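Side-chain contact in putative glycoside hydrolase (Bacteroides thetaiotaomicron VPI-5482, PDB 3HBZ), which is of unknown function but binds calcium and may take part in carbohydrate metabolism, possibly as a glycoside hydrolase: residues 141-145 with 146-150. Numbering follows the deposited sequence.
Sequences TADDY and PTFQF
Between Asp143 and Phe148, whose CA atoms are 6.0 Å apart, the chain turns back on itself: a short 3-10 segment, 142-144, runs through Tyr145 and Pro146 into strand 147-150, and no direct hydrogen bond joins the two arms. Phe148 fills the angle between them. With chi1 at 60°, its ring lies between its own backbone N and carbonyl carbon and faces the bend, where this large flat group meets two carbonyl oxygens. Asp143 O lies over one face, offset toward the rim, while CD1 of Phe148 comes within 3.4 Å of Tyr145 O. Both carbonyls also accept hydrogen bonds from Arg164 NH2, on the adjoining strand. The Asp143 side chain crosses that of Phe148 at about a right angle, its carboxylate plane turned 52° from the ring, with OD1 3.9 Å from Phe148 CD2.

Two waters bridge the arms. One donates to Ala142 O and Thr147 O, the latter also accepting from Asn130 ND2; the second donates to Asp143 OD1 and Gln149 O, extending a short acidic side chain to the strand. Proline suits the corner, having no N-H to give and a ring that restricts the backbone; it packs on Asn130 and Tyr133. The broad Tyr145 ring leads away to cover Asn130 and Ala134 of helix 130-134. From the 3-10 segment's end, Asp144 OD2 reaches back to accept from Thr141 N, above the carboxylate plane, and Lys140 N. A 3-10 segment thus leads through a proline corner into antiparallel beta structure, where 147-150 pairs with strand 158-165 and Gln149 NE2 donates to Phe102 O, beside calcium-binding Glu103.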
loop_
_atom_site.group_PDB
_atom_site.type_symbol
_atom_site.label_atom_id
_atom_site.label_comp_id
_atom_site.label_asym_id
_atom_site.label_seq_id
_atom_site.Cartn_x
_atom_site.Cartn_y
_atom_site.Cartn_z
ATOM N N THR A 141 -8.752 5.604 -17.632
ATOM C CA THR A 141 -8.415 6.750 -16.843
ATOM C C THR A 141 -8.452 6.349 -15.351
ATOM O O THR A 141 -8.847 5.225 -14.984
ATOM C CB THR A 141 -9.434 7.928 -17.000
ATOM O OG1 THR A 141 -10.668 7.516 -16.432
ATOM C CG2 THR A 141 -9.600 8.355 -18.442
ATOM N N ALA A 142 -7.987 7.270 -14.525
ATOM C CA ALA A 142 -7.813 7.045 -13.091
ATOM C C ALA A 142 -9.087 6.538 -12.446
ATOM O O ALA A 142 -9.023 5.718 -11.548
ATOM C CB ALA A 142 -7.291 8.370 -12.386
ATOM N N ASP A 143 -10.234 7.004 -12.933
ATOM C CA ASP A 143 -11.566 6.601 -12.425
ATOM C C ASP A 143 -12.046 5.195 -12.778
ATOM O O ASP A 143 -13.096 4.769 -12.295
ATOM C CB ASP A 143 -12.631 7.624 -12.921
ATOM C CG ASP A 143 -12.764 8.787 -11.959
ATOM O OD1 ASP A 143 -11.915 8.858 -11.017
ATOM O OD2 ASP A 143 -13.720 9.580 -12.093
ATOM N N ASP A 144 -11.306 4.499 -13.638
ATOM C CA ASP A 144 -11.676 3.147 -14.041
ATOM C C ASP A 144 -10.992 2.092 -13.148
ATOM O O ASP A 144 -11.261 0.886 -13.265
ATOM C CB ASP A 144 -11.255 2.905 -15.496
ATOM C CG ASP A 144 -11.969 3.792 -16.503
ATOM O OD1 ASP A 144 -13.097 4.263 -16.240
ATOM O OD2 ASP A 144 -11.379 3.994 -17.594
ATOM N N TYR A 145 -10.081 2.520 -12.285
ATOM C CA TYR A 145 -9.382 1.597 -11.418
ATOM C C TYR A 145 -10.242 1.204 -10.183
ATOM O O TYR A 145 -11.260 1.845 -9.874
ATOM C CB TYR A 145 -8.081 2.205 -10.937
ATOM C CG TYR A 145 -6.993 2.243 -11.981
ATOM C CD1 TYR A 145 -7.022 3.171 -13.009
ATOM C CD2 TYR A 145 -5.905 1.339 -11.922
ATOM C CE1 TYR A 145 -6.008 3.198 -13.968
ATOM C CE2 TYR A 145 -4.902 1.351 -12.888
ATOM C CZ TYR A 145 -4.963 2.267 -13.914
ATOM O OH TYR A 145 -3.945 2.297 -14.836
ATOM N N PRO A 146 -9.847 0.125 -9.494
ATOM C CA PRO A 146 -10.578 -0.299 -8.297
ATOM C C PRO A 146 -10.462 0.682 -7.126
ATOM O O PRO A 146 -11.354 0.720 -6.255
ATOM C CB PRO A 146 -9.922 -1.647 -7.939
ATOM C CG PRO A 146 -9.367 -2.144 -9.265
ATOM C CD PRO A 146 -8.808 -0.860 -9.891
ATOM N N THR A 147 -9.408 1.487 -7.139
ATOM C CA THR A 147 -9.097 2.373 -6.041
ATOM C C THR A 147 -8.964 3.794 -6.621
ATOM O O THR A 147 -8.078 4.042 -7.436
ATOM C CB THR A 147 -7.833 1.956 -5.382
ATOM O OG1 THR A 147 -7.955 0.630 -4.873
ATOM C CG2 THR A 147 -7.468 2.926 -4.190
ATOM N N PHE A 148 -9.872 4.697 -6.234
ATOM C CA PHE A 148 -9.827 6.093 -6.703
ATOM C C PHE A 148 -10.364 7.051 -5.670
ATOM O O PHE A 148 -10.790 6.654 -4.588
ATOM C CB PHE A 148 -10.558 6.266 -8.045
ATOM C CG PHE A 148 -12.049 5.885 -8.011
ATOM C CD1 PHE A 148 -12.441 4.549 -8.112
ATOM C CD2 PHE A 148 -13.036 6.856 -7.891
ATOM C CE1 PHE A 148 -13.770 4.183 -8.094
ATOM C CE2 PHE A 148 -14.375 6.502 -7.862
ATOM C CZ PHE A 148 -14.752 5.169 -7.972
ATOM N N GLN A 149 -10.279 8.348 -5.986
ATOM C CA GLN A 149 -10.768 9.388 -5.091
ATOM C C GLN A 149 -12.101 9.923 -5.558
ATOM O O GLN A 149 -12.269 10.175 -6.748
ATOM C CB GLN A 149 -9.772 10.540 -5.054
ATOM C CG GLN A 149 -10.037 11.571 -3.948
ATOM C CD GLN A 149 -9.064 12.723 -3.991
ATOM O OE1 GLN A 149 -8.728 13.191 -5.070
ATOM N NE2 GLN A 149 -8.607 13.193 -2.814
ATOM N N PHE A 150 -13.031 10.131 -4.640
ATOM C CA PHE A 150 -14.394 10.556 -5.008
ATOM C C PHE A 150 -14.661 11.909 -4.378
ATOM O O PHE A 150 -14.291 12.116 -3.207
ATOM C CB PHE A 150 -15.383 9.515 -4.471
ATOM C CG PHE A 150 -16.820 9.858 -4.681
ATOM C CD1 PHE A 150 -17.309 10.131 -5.957
ATOM C CD2 PHE A 150 -17.699 9.877 -3.610
ATOM C CE1 PHE A 150 -18.670 10.426 -6.168
ATOM C CE2 PHE A 150 -19.075 10.165 -3.798
ATOM C CZ PHE A 150 -19.561 10.438 -5.092
HETATM O O HOH W 1 -7.182 5.455 -9.711
HETATM O O HOH W 2 -12.246 11.001 -9.274
#